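Local coordinates for protein FkbI (Streptomyces hygroscopicus, PDB 1R2J) that binds FAD and probably acts as an acyl-ACP dehydrogenase of the acyl-CoA dehydrogenase family, helping make the methoxymalonyl extender unit of the polyketide FK520, at residues A122-D130 with V154-A164; I301-A312 with M343-R354. All coordinates share one frame; numbering follows the deposited sequence.

Contact 1: residues A122-D130 with V154-A164; sequences AMRTRVRLD and VFGLQEDGSGA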
loop_
_atom_site.group_PDB
_atom_site.type_symbol
_atom_site.label_atom_id
_atom_site.label_comp_id
_atom_site.label_asym_id
_atom_site.label_seq_id
_atom_site.Cartn_x
_atom_site.Cartn_y
_atom_site.Cartn_z
ATOM N N ALA A 122 6.789 17.718 -9.263
ATOM C CA ALA A 122 6.332 19.030 -8.823
ATOM C C ALA A 122 6.532 19.268 -7.324
ATOM O O ALA A 122 6.244 20.353 -6.829
ATOM C CB ALA A 122 4.864 19.210 -9.187
ATOM N N MET A 123 7.011 18.262 -6.595
ATOM C CA MET A 123 7.229 18.430 -5.156
ATOM C C MET A 123 8.296 19.506 -4.922
ATOM O O MET A 123 9.251 19.609 -5.691
ATOM C CB MET A 123 7.668 17.108 -4.512
ATOM C CG MET A 123 8.928 16.498 -5.099
ATOM S SD MET A 123 9.612 15.161 -4.078
ATOM C CE MET A 123 8.500 13.787 -4.452
ATOM N N ARG A 124 8.132 20.305 -3.870
ATOM C CA ARG A 124 9.088 21.372 -3.577
ATOM C C ARG A 124 9.886 21.174 -2.295
ATOM O O ARG A 124 10.730 22.004 -1.950
ATOM C CB ARG A 124 8.375 22.725 -3.520
ATOM C CG ARG A 124 8.088 23.339 -4.880
ATOM C CD ARG A 124 6.604 23.518 -5.108
ATOM N NE ARG A 124 5.962 24.185 -3.981
ATOM C CZ ARG A 124 4.725 24.671 -4.009
ATOM N NH1 ARG A 124 3.998 24.568 -5.113
ATOM N NH2 ARG A 124 4.214 25.252 -2.933
ATOM N N THR A 125 9.620 20.086 -1.584
ATOM C CA THR A 125 10.349 19.819 -0.354
ATOM C C THR A 125 11.837 19.708 -0.688
ATOM O O THR A 125 12.214 19.118 -1.706
ATOM C CB THR A 125 9.857 18.519 0.305
ATOM O OG1 THR A 125 10.677 18.212 1.440
ATOM C CG2 THR A 125 9.919 17.378 -0.684
ATOM N N ARG A 126 12.677 20.278 0.170
ATOM C CA ARG A 126 14.118 20.275 -0.054
ATOM C C ARG A 126 14.933 19.603 1.052
ATOM O O ARG A 126 14.593 19.686 2.226
ATOM C CB ARG A 126 14.607 21.719 -0.227
ATOM C CG ARG A 126 13.933 22.721 0.701
ATOM C CD ARG A 126 14.069 24.142 0.170
ATOM N NE ARG A 126 13.555 25.125 1.119
ATOM C CZ ARG A 126 12.269 25.257 1.433
ATOM N NH1 ARG A 126 11.363 24.467 0.870
ATOM N NH2 ARG A 126 11.889 26.176 2.313
ATOM N N VAL A 127 16.001 18.923 0.645
ATOM C CA VAL A 127 16.916 18.248 1.554
ATOM C C VAL A 127 18.256 18.900 1.302
ATOM O O VAL A 127 18.716 18.936 0.153
ATOM C CB VAL A 127 17.031 16.754 1.256
ATOM C CG1 VAL A 127 18.070 16.117 2.145
ATOM C CG2 VAL A 127 15.678 16.067 1.448
ATOM N N ARG A 128 18.886 19.421 2.352
ATOM C CA ARG A 128 20.164 20.097 2.172
ATOM C C ARG A 128 21.292 19.573 3.076
ATOM O O ARG A 128 21.327 19.847 4.288
ATOM C CB ARG A 128 19.972 21.612 2.372
ATOM C CG ARG A 128 19.595 22.363 1.103
ATOM C CD ARG A 128 19.898 23.865 1.194
ATOM N NE ARG A 128 21.335 24.076 1.368
ATOM C CZ ARG A 128 22.263 23.897 0.431
ATOM N NH1 ARG A 128 23.539 24.125 0.722
ATOM N NH2 ARG A 128 21.930 23.492 -0.790
ATOM N N LEU A 129 22.229 18.861 2.447
ATOM C CA LEU A 129 23.394 18.298 3.117
ATOM C C LEU A 129 24.255 19.487 3.569
ATOM O O LEU A 129 24.563 20.368 2.768
ATOM C CB LEU A 129 24.219 17.437 2.181
ATOM C CG LEU A 129 23.640 16.108 1.692
ATOM C CD1 LEU A 129 24.485 15.556 0.550
ATOM C CD2 LEU A 129 23.575 15.111 2.841
ATOM N N ASP A 130 24.671 19.493 4.835
ATOM C CA ASP A 130 25.476 20.581 5.377
ATOM C C ASP A 130 26.402 20.048 6.468
ATOM O O ASP A 130 26.106 20.158 7.659
ATOM C CB ASP A 130 24.574 21.659 5.961
ATOM C CG ASP A 130 23.720 22.341 4.909
ATOM O OD1 ASP A 130 24.298 22.901 3.956
ATOM O OD2 ASP A 130 22.474 22.308 5.032
ATOM N N VAL A 154 11.169 10.349 3.686
ATOM C CA VAL A 154 10.791 11.524 2.909
ATOM C C VAL A 154 11.582 11.788 1.631
ATOM O O VAL A 154 12.816 11.756 1.625
ATOM C CB VAL A 154 10.870 12.785 3.806
ATOM C CG1 VAL A 154 10.449 14.026 3.040
ATOM C CG2 VAL A 154 9.992 12.592 5.016
ATOM N N PHE A 155 10.847 12.062 0.556
ATOM C CA PHE A 155 11.427 12.369 -0.747
ATOM C C PHE A 155 11.472 13.887 -0.889
ATOM O O PHE A 155 10.611 14.591 -0.354
ATOM C CB PHE A 155 10.566 11.785 -1.873
ATOM C CG PHE A 155 10.861 10.342 -2.185
ATOM C CD1 PHE A 155 11.716 10.006 -3.225
ATOM C CD2 PHE A 155 10.283 9.323 -1.444
ATOM C CE1 PHE A 155 11.987 8.677 -3.524
ATOM C CE2 PHE A 155 10.548 7.990 -1.738
ATOM C CZ PHE A 155 11.400 7.668 -2.780
ATOM N N GLY A 156 12.470 14.384 -1.614
ATOM C CA GLY A 156 12.606 15.815 -1.808
ATOM C C GLY A 156 13.675 16.176 -2.823
ATOM O O GLY A 156 14.302 15.290 -3.410
ATOM N N LEU A 157 13.880 17.474 -3.035
ATOM C CA LEU A 157 14.881 17.946 -3.984
ATOM C C LEU A 157 16.111 18.452 -3.246
ATOM O O LEU A 157 16.005 19.205 -2.276
ATOM C CB LEU A 157 14.317 19.071 -4.851
ATOM C CG LEU A 157 12.999 18.811 -5.584
ATOM C CD1 LEU A 157 12.590 20.061 -6.355
ATOM C CD2 LEU A 157 13.157 17.634 -6.524
ATOM N N GLN A 158 17.281 18.037 -3.710
ATOM C CA GLN A 158 18.515 18.462 -3.077
ATOM C C GLN A 158 18.762 19.917 -3.477
ATOM O O GLN A 158 17.987 20.801 -3.108
ATOM C CB GLN A 158 19.661 17.556 -3.527
ATOM C CG GLN A 158 20.752 17.373 -2.488
ATOM C CD GLN A 158 21.320 15.971 -2.504
ATOM O OE1 GLN A 158 21.420 15.342 -3.559
ATOM N NE2 GLN A 158 21.708 15.476 -1.336
ATOM N N GLU A 159 19.822 20.168 -4.238
ATOM C CA GLU A 159 20.155 21.524 -4.680
ATOM C C GLU A 159 20.807 21.481 -6.056
ATOM O O GLU A 159 20.447 22.248 -6.956
ATOM C CB GLU A 159 21.092 22.185 -3.668
ATOM C CG GLU A 159 21.612 23.551 -4.095
ATOM C CD GLU A 159 20.585 24.663 -3.959
ATOM O OE1 GLU A 159 19.547 24.628 -4.657
ATOM O OE2 GLU A 159 20.828 25.581 -3.149
ATOM N N ASP A 160 21.795 20.599 -6.183
ATOM C CA ASP A 160 22.519 20.364 -7.424
ATOM C C ASP A 160 21.744 19.207 -8.023
ATOM O O ASP A 160 20.765 19.416 -8.738
ATOM C CB ASP A 160 23.960 19.884 -7.169
ATOM C CG ASP A 160 24.825 20.921 -6.483
ATOM O OD1 ASP A 160 24.432 21.423 -5.407
ATOM O OD2 ASP A 160 25.913 21.234 -7.024
ATOM N N GLY A 161 22.220 18.010 -7.696
ATOM C CA GLY A 161 21.590 16.781 -8.145
ATOM C C GLY A 161 20.286 16.631 -7.391
ATOM O O GLY A 161 20.217 15.991 -6.335
ATOM N N SER A 162 19.257 17.259 -7.952
ATOM C CA SER A 162 17.911 17.264 -7.403
ATOM C C SER A 162 17.448 15.849 -7.094
ATOM O O SER A 162 17.854 14.900 -7.761
ATOM C CB SER A 162 16.971 17.929 -8.411
ATOM O OG SER A 162 17.435 19.236 -8.703
ATOM N N GLY A 163 16.612 15.706 -6.073
ATOM C CA GLY A 163 16.116 14.387 -5.723
ATOM C C GLY A 163 16.944 13.661 -4.681
ATOM O O GLY A 163 18.075 13.259 -4.936
ATOM N N ALA A 164 16.369 13.493 -3.497
ATOM C CA ALA A 164 17.040 12.812 -2.400
ATOM C C ALA A 164 15.980 12.196 -1.494
ATOM O O ALA A 164 14.820 12.602 -1.518
ATOM C CB ALA A 164 17.894 13.797 -1.606
#
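Thr-125 and Leu-157 join backbones where the two segments meet in the beta domain of the acyl-CoA dehydrogenase fold. Leu-157 N donates to Thr-125 O at 2.7 Å, and Leu-157 O accepts from Val-127 N at 2.9 Å. The two bonds lie around Arg-126, giving a single beta bridge between Arg-126 and Leu-157. The bridge links the start of strand 126-130 to the chain just past strand 151-156. Those strands belong to different sheets.

On one side the bent Met-123 reaches Gly-156 and Phe-155. Its CG sits between the backbone N and the carbonyl carbon (chi1 58°), and the turn at chi3 (77°) carries CE to 3.9 Å from Phe-155 CB. The sulfur passes Gly-156 CA, where a side chain would run into Thr-125 O. Val-127 packs its CB against Ala-164 CB at 4.2 Å. The Phe-155 side chain lies next to Val-109 and Phe-111, two FAD-binding residues.

The outer end is charged. Arg-128 bends at chi3 (62°) and lies between Glu-159 and Asp-130 in a salt-bridge network. Glu-159 OE2 is 3.3 Å from Arg-128 NH2 but well out of the guanidinium plane, so no N-H points at it; Glu-159 CB instead sits at the guanidinium edge.

Contact 2: residues I301-A312 with M343-R354; sequences ILAKHVAAERAA and MEIIEGSSEMCR. With FAD (flavin-adenine dinucleotide), chain B.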
loop_
_atom_site.group_PDB
_atom_site.type_symbol
_atom_site.label_atom_id
_atom_site.label_comp_id
_atom_site.label_asym_id
_atom_site.label_seq_id
_atom_site.Cartn_x
_atom_site.Cartn_y
_atom_site.Cartn_z
ATOM N N ILE A 301 3.168 -2.274 -13.224
ATOM C CA ILE A 301 2.202 -1.198 -13.459
ATOM C C ILE A 301 0.907 -1.867 -13.935
ATOM O O ILE A 301 -0.200 -1.517 -13.515
ATOM C CB ILE A 301 2.692 -0.229 -14.565
ATOM C CG1 ILE A 301 3.887 0.599 -14.060
ATOM C CG2 ILE A 301 1.553 0.687 -14.992
ATOM C CD1 ILE A 301 4.660 1.311 -15.178
ATOM N N LEU A 302 1.074 -2.842 -14.820
ATOM C CA LEU A 302 -0.045 -3.582 -15.373
ATOM C C LEU A 302 -0.845 -4.287 -14.276
ATOM O O LEU A 302 -2.074 -4.211 -14.250
ATOM C CB LEU A 302 0.473 -4.606 -16.382
ATOM C CG LEU A 302 -0.555 -5.565 -16.973
ATOM C CD1 LEU A 302 -1.531 -4.802 -17.818
ATOM C CD2 LEU A 302 0.162 -6.613 -17.803
ATOM N N ALA A 303 -0.144 -4.955 -13.362
ATOM C CA ALA A 303 -0.803 -5.676 -12.274
ATOM C C ALA A 303 -1.599 -4.758 -11.360
ATOM O O ALA A 303 -2.742 -5.053 -11.002
ATOM C CB ALA A 303 0.222 -6.444 -11.462
ATOM N N LYS A 304 -0.990 -3.649 -10.967
ATOM C CA LYS A 304 -1.665 -2.714 -10.093
ATOM C C LYS A 304 -2.906 -2.170 -10.791
ATOM O O LYS A 304 -3.991 -2.148 -10.216
ATOM C CB LYS A 304 -0.719 -1.565 -9.706
ATOM C CG LYS A 304 -1.326 -0.551 -8.753
ATOM C CD LYS A 304 -2.031 0.578 -9.490
ATOM C CE LYS A 304 -2.996 1.318 -8.567
ATOM N NZ LYS A 304 -3.942 2.192 -9.328
ATOM N N HIS A 305 -2.733 -1.752 -12.039
ATOM C CA HIS A 305 -3.820 -1.182 -12.830
ATOM C C HIS A 305 -5.032 -2.108 -12.961
ATOM O O HIS A 305 -6.154 -1.740 -12.597
ATOM C CB HIS A 305 -3.295 -0.796 -14.221
ATOM C CG HIS A 305 -4.324 -0.165 -15.104
ATOM N ND1 HIS A 305 -5.016 0.976 -14.747
ATOM C CD2 HIS A 305 -4.762 -0.498 -16.342
ATOM C CE1 HIS A 305 -5.834 1.316 -15.729
ATOM N NE2 HIS A 305 -5.700 0.439 -16.707
ATOM N N VAL A 306 -4.799 -3.312 -13.473
ATOM C CA VAL A 306 -5.870 -4.279 -13.656
ATOM C C VAL A 306 -6.502 -4.744 -12.347
ATOM O O VAL A 306 -7.724 -4.803 -12.238
ATOM C CB VAL A 306 -5.375 -5.516 -14.430
ATOM C CG1 VAL A 306 -4.987 -5.126 -15.846
ATOM C CG2 VAL A 306 -4.191 -6.117 -13.728
ATOM N N ALA A 307 -5.676 -5.078 -11.358
ATOM C CA ALA A 307 -6.193 -5.551 -10.077
ATOM C C ALA A 307 -7.055 -4.475 -9.429
ATOM O O ALA A 307 -8.096 -4.767 -8.852
ATOM C CB ALA A 307 -5.040 -5.944 -9.151
ATOM N N ALA A 308 -6.629 -3.222 -9.549
ATOM C CA ALA A 308 -7.377 -2.122 -8.961
ATOM C C ALA A 308 -8.713 -1.904 -9.668
ATOM O O ALA A 308 -9.758 -1.841 -9.014
ATOM C CB ALA A 308 -6.540 -0.844 -8.992
ATOM N N GLU A 309 -8.685 -1.795 -10.995
ATOM C CA GLU A 309 -9.915 -1.589 -11.749
ATOM C C GLU A 309 -10.871 -2.767 -11.562
ATOM O O GLU A 309 -12.075 -2.570 -11.395
ATOM C CB GLU A 309 -9.624 -1.362 -13.250
ATOM C CG GLU A 309 -9.026 0.023 -13.558
ATOM C CD GLU A 309 -9.350 0.542 -14.961
ATOM O OE1 GLU A 309 -9.444 1.780 -15.128
ATOM O OE2 GLU A 309 -9.508 -0.270 -15.897
ATOM N N ARG A 310 -10.340 -3.986 -11.588
ATOM C CA ARG A 310 -11.171 -5.173 -11.399
ATOM C C ARG A 310 -11.709 -5.238 -9.969
ATOM O O ARG A 310 -12.841 -5.663 -9.753
ATOM C CB ARG A 310 -10.380 -6.448 -11.709
ATOM C CG ARG A 310 -9.883 -6.568 -13.165
ATOM C CD ARG A 310 -11.005 -6.323 -14.180
ATOM N NE ARG A 310 -12.130 -7.242 -14.007
ATOM C CZ ARG A 310 -13.394 -6.937 -14.291
ATOM N NH1 ARG A 310 -13.699 -5.731 -14.762
ATOM N NH2 ARG A 310 -14.352 -7.838 -14.107
ATOM N N ALA A 311 -10.897 -4.819 -8.995
ATOM C CA ALA A 311 -11.332 -4.833 -7.601
ATOM C C ALA A 311 -12.475 -3.830 -7.379
ATOM O O ALA A 311 -13.433 -4.120 -6.657
ATOM C CB ALA A 311 -10.162 -4.509 -6.672
ATOM N N ALA A 312 -12.365 -2.651 -7.994
ATOM C CA ALA A 312 -13.395 -1.618 -7.869
ATOM C C ALA A 312 -14.701 -2.108 -8.492
ATOM O O ALA A 312 -15.784 -1.905 -7.939
ATOM C CB ALA A 312 -12.944 -0.331 -8.559
ATOM N N MET A 343 -7.984 2.638 -4.400
ATOM C CA MET A 343 -6.888 1.937 -5.066
ATOM C C MET A 343 -6.761 2.323 -6.541
ATOM O O MET A 343 -5.672 2.255 -7.108
ATOM C CB MET A 343 -7.069 0.425 -4.937
ATOM C CG MET A 343 -7.049 -0.074 -3.489
ATOM S SD MET A 343 -5.551 0.403 -2.604
ATOM C CE MET A 343 -6.106 1.918 -1.796
ATOM N N GLU A 344 -7.872 2.722 -7.158
ATOM C CA GLU A 344 -7.858 3.147 -8.560
ATOM C C GLU A 344 -7.183 4.514 -8.710
ATOM O O GLU A 344 -6.751 4.894 -9.803
ATOM C CB GLU A 344 -9.285 3.261 -9.103
ATOM C CG GLU A 344 -9.962 1.945 -9.434
ATOM C CD GLU A 344 -11.364 2.138 -9.999
ATOM O OE1 GLU A 344 -11.596 1.758 -11.171
ATOM O OE2 GLU A 344 -12.232 2.668 -9.268
ATOM N N ILE A 345 -7.108 5.242 -7.601
ATOM C CA ILE A 345 -6.533 6.580 -7.563
ATOM C C ILE A 345 -5.055 6.639 -7.150
ATOM O O ILE A 345 -4.289 7.409 -7.729
ATOM C CB ILE A 345 -7.369 7.478 -6.603
ATOM C CG1 ILE A 345 -8.804 7.605 -7.134
ATOM C CG2 ILE A 345 -6.710 8.844 -6.443
ATOM C CD1 ILE A 345 -9.829 8.031 -6.077
ATOM N N ILE A 346 -4.650 5.823 -6.171
ATOM C CA ILE A 346 -3.262 5.834 -5.678
ATOM C C ILE A 346 -2.261 4.931 -6.408
ATOM O O ILE A 346 -2.645 4.089 -7.216
ATOM C CB ILE A 346 -3.213 5.482 -4.165
ATOM C CG1 ILE A 346 -3.286 3.961 -3.950
ATOM C CG2 ILE A 346 -4.382 6.122 -3.468
ATOM C CD1 ILE A 346 -3.084 3.532 -2.479
ATOM N N GLU A 347 -0.975 5.119 -6.097
ATOM C CA GLU A 347 0.124 4.350 -6.689
ATOM C C GLU A 347 0.067 4.384 -8.217
ATOM O O GLU A 347 0.289 3.374 -8.884
ATOM C CB GLU A 347 0.078 2.897 -6.195
ATOM C CG GLU A 347 0.287 2.742 -4.686
ATOM C CD GLU A 347 1.745 2.740 -4.284
ATOM O OE1 GLU A 347 2.024 2.789 -3.069
ATOM O OE2 GLU A 347 2.614 2.677 -5.178
ATOM N N GLY A 348 -0.202 5.564 -8.767
ATOM C CA GLY A 348 -0.317 5.690 -10.207
ATOM C C GLY A 348 -1.777 5.446 -10.547
ATOM O O GLY A 348 -2.222 4.298 -10.637
ATOM N N SER A 349 -2.530 6.531 -10.699
ATOM C CA SER A 349 -3.959 6.456 -11.018
ATOM C C SER A 349 -4.215 5.671 -12.296
ATOM O O SER A 349 -3.315 5.491 -13.119
ATOM C CB SER A 349 -4.532 7.859 -11.204
ATOM O OG SER A 349 -4.118 8.384 -12.459
ATOM N N SER A 350 -5.453 5.214 -12.462
ATOM C CA SER A 350 -5.831 4.474 -13.664
ATOM C C SER A 350 -5.410 5.276 -14.896
ATOM O O SER A 350 -4.924 4.713 -15.873
ATOM C CB SER A 350 -7.344 4.248 -13.697
ATOM O OG SER A 350 -7.767 3.496 -12.573
ATOM N N GLU A 351 -5.587 6.595 -14.844
ATOM C CA GLU A 351 -5.214 7.435 -15.980
ATOM C C GLU A 351 -3.714 7.412 -16.226
ATOM O O GLU A 351 -3.284 7.278 -17.362
ATOM C CB GLU A 351 -5.679 8.882 -15.781
ATOM C CG GLU A 351 -7.187 9.064 -15.871
ATOM C CD GLU A 351 -7.913 8.324 -14.771
ATOM O OE1 GLU A 351 -7.491 8.481 -13.603
ATOM O OE2 GLU A 351 -8.893 7.592 -15.068
ATOM N N MET A 352 -2.920 7.543 -15.168
ATOM C CA MET A 352 -1.471 7.521 -15.318
ATOM C C MET A 352 -1.006 6.130 -15.756
ATOM O O MET A 352 -0.052 6.005 -16.525
ATOM C CB MET A 352 -0.784 7.929 -14.011
ATOM C CG MET A 352 -0.984 9.395 -13.649
ATOM S SD MET A 352 -0.669 10.491 -15.067
ATOM C CE MET A 352 1.097 10.381 -15.152
ATOM N N CYS A 353 -1.672 5.084 -15.273
ATOM C CA CYS A 353 -1.289 3.733 -15.669
ATOM C C CYS A 353 -1.540 3.550 -17.159
ATOM O O CYS A 353 -0.765 2.890 -17.856
ATOM C CB CYS A 353 -2.071 2.682 -14.874
ATOM S SG CYS A 353 -1.523 2.534 -13.158
ATOM N N ARG A 354 -2.622 4.141 -17.652
ATOM C CA ARG A 354 -2.931 4.039 -19.065
ATOM C C ARG A 354 -1.883 4.801 -19.872
ATOM O O ARG A 354 -1.416 4.309 -20.897
ATOM C CB ARG A 354 -4.347 4.561 -19.365
ATOM C CG ARG A 354 -5.445 3.574 -18.952
ATOM C CD ARG A 354 -6.821 3.930 -19.497
ATOM N NE ARG A 354 -7.681 2.754 -19.482
ATOM C CZ ARG A 354 -8.330 2.295 -18.415
ATOM N NH1 ARG A 354 -8.247 2.921 -17.247
ATOM N NH2 ARG A 354 -9.030 1.176 -18.509
HETATM P PA FAD B . -4.296 14.798 -9.293
HETATM O O1A FAD B . -3.054 14.037 -9.240
HETATM O O2A FAD B . -4.723 16.128 -8.732
HETATM O O5B FAD B . -5.590 14.009 -9.497
HETATM C C5B FAD B . -5.808 14.095 -10.849
HETATM C C4B FAD B . -6.977 13.388 -11.444
HETATM O O4B FAD B . -6.565 13.815 -12.790
HETATM C C3B FAD B . -6.716 11.917 -11.374
HETATM O O3B FAD B . -7.909 11.244 -11.613
HETATM C C2B FAD B . -5.722 11.663 -12.405
HETATM O O2B FAD B . -5.597 10.340 -12.989
HETATM C C1B FAD B . -6.017 12.732 -13.498
HETATM N N9A FAD B . -4.820 13.155 -14.145
HETATM C C8A FAD B . -3.719 13.924 -13.679
HETATM N N7A FAD B . -2.771 14.118 -14.547
HETATM C C5A FAD B . -3.208 13.466 -15.683
HETATM C C6A FAD B . -2.663 13.299 -16.959
HETATM N N6A FAD B . -1.481 13.820 -17.316
HETATM N N1A FAD B . -3.383 12.567 -17.884
HETATM C C2A FAD B . -4.581 12.027 -17.560
HETATM N N3A FAD B . -5.212 12.139 -16.317
HETATM C C4A FAD B . -4.388 12.909 -15.449
HETATM N N1 FAD B . 0.951 9.626 -1.264
HETATM C C2 FAD B . 2.213 9.368 -0.726
HETATM O O2 FAD B . 3.226 9.996 -1.085
HETATM N N3 FAD B . 2.346 8.385 0.245
HETATM C C4 FAD B . 1.282 7.603 0.762
HETATM O O4 FAD B . 1.515 6.731 1.653
HETATM C C4X FAD B . 0.043 7.890 0.233
HETATM N N5 FAD B . -1.069 7.112 0.772
HETATM C C5X FAD B . -2.363 7.391 0.283
HETATM C C6 FAD B . -3.508 6.703 0.766
HETATM C C7 FAD B . -4.844 6.972 0.339
HETATM C C7M FAD B . -6.015 6.183 0.920
HETATM C C8 FAD B . -5.037 8.002 -0.624
HETATM C C8M FAD B . -6.400 8.420 -1.146
HETATM C C9 FAD B . -3.963 8.682 -1.137
HETATM C C9A FAD B . -2.609 8.393 -0.729
HETATM N N10 FAD B . -1.411 9.113 -1.250
HETATM C C10 FAD B . -0.112 8.892 -0.776
HETATM C "C1'" FAD B . -1.840 9.972 -2.268
HETATM C "C2'" FAD B . -1.806 9.244 -3.729
HETATM O "O2'" FAD B . -0.397 9.432 -4.049
HETATM C "C3'" FAD B . -2.556 10.118 -4.567
HETATM O "O3'" FAD B . -3.794 9.457 -4.929
HETATM C "C4'" FAD B . -2.218 10.773 -5.930
HETATM O "O4'" FAD B . -0.982 11.404 -6.131
HETATM C "C5'" FAD B . -3.307 11.733 -5.847
HETATM O "O5'" FAD B . -3.020 12.989 -6.381
HETATM P P FAD B . -4.163 14.115 -6.131
HETATM O O1P FAD B . -2.858 14.566 -6.234
HETATM O O2P FAD B . -4.533 15.623 -6.153
HETATM O O3P FAD B . -4.330 14.510 -7.699
HETATM O O HOH W 1 -5.519 1.817 -11.671
HETATM O O HOH W 2 -13.174 -0.204 -12.340
#
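A buried lysine ammonium group is held by backbone carbonyls from the end of one helix and the turn that follows it. Lys-304 NZ donates to Met-343 O at 2.8 Å, in the carbonyl plane, and to Gly-348 O at 3.0 Å. A weak third bond goes to Ile-346 O, and a water accepts from NZ as well. That water also bonds His-305 ND1 and Ser-350 OG. The lysine chain leaves with CG anti to the backbone N (chi1 -178°) and bends at chi2, which brings NZ into the turn.

Helix 301-312 runs roughly antiparallel to helix 350-354, at 142°. Between them Cys-353 CB lies 3.4 Å from His-305 ND1, and Ile-301 CG2 touches the Cys-353 sulfur. The His-305 ring stands almost upright on the Arg-354 guanidinium, with NE2 over the centre of one face. Arg-354 grips Glu-309 end-on. NH1 reaches OE1 of Glu-309 at 2.7 Å (172°), from above the carboxylate plane, and NH2 meets Glu-309 OE2 on its syn side. An alanine in place of Glu-309 would probably leave the Arg-354 guanidinium without its charged mate and freer to swing off the histidine. Glu-344, paired with Lys-341, lays its carboxylate against Ala-312 CB.

The far side of the turn carries FAD. Ser-349 OG caps helix 350-354, accepting from Met-352 N, and donates to FAD O2B. FAD O2B in turn donates to Glu-351 OE1 at 2.7 Å. Two of the three carbonyls that hold the lysine belong to the turn leading into the ribose site, and these bonds probably help fix its shape.

How the contacts relate
Contact 1 closes before contact 2 opens along the chain. It lies in the middle, beta domain, whereas contact 2 lies in the C-terminal helical domain. Their centres are about 28 Å apart, and their nearest atoms are about 10 Å apart without touching. They share no strand or helix. Contact 1 joins two beta sheets toward the outside of the molecule; contact 2 packs helix 297-322 against helices 332-345 and 350-361 nearer its centre. FAD lies between the two domains. Contact 2 binds it directly, while contact 1 packs behind Val-109 and Phe-111. The cofactor site therefore draws on both the beta domain and the helical domain.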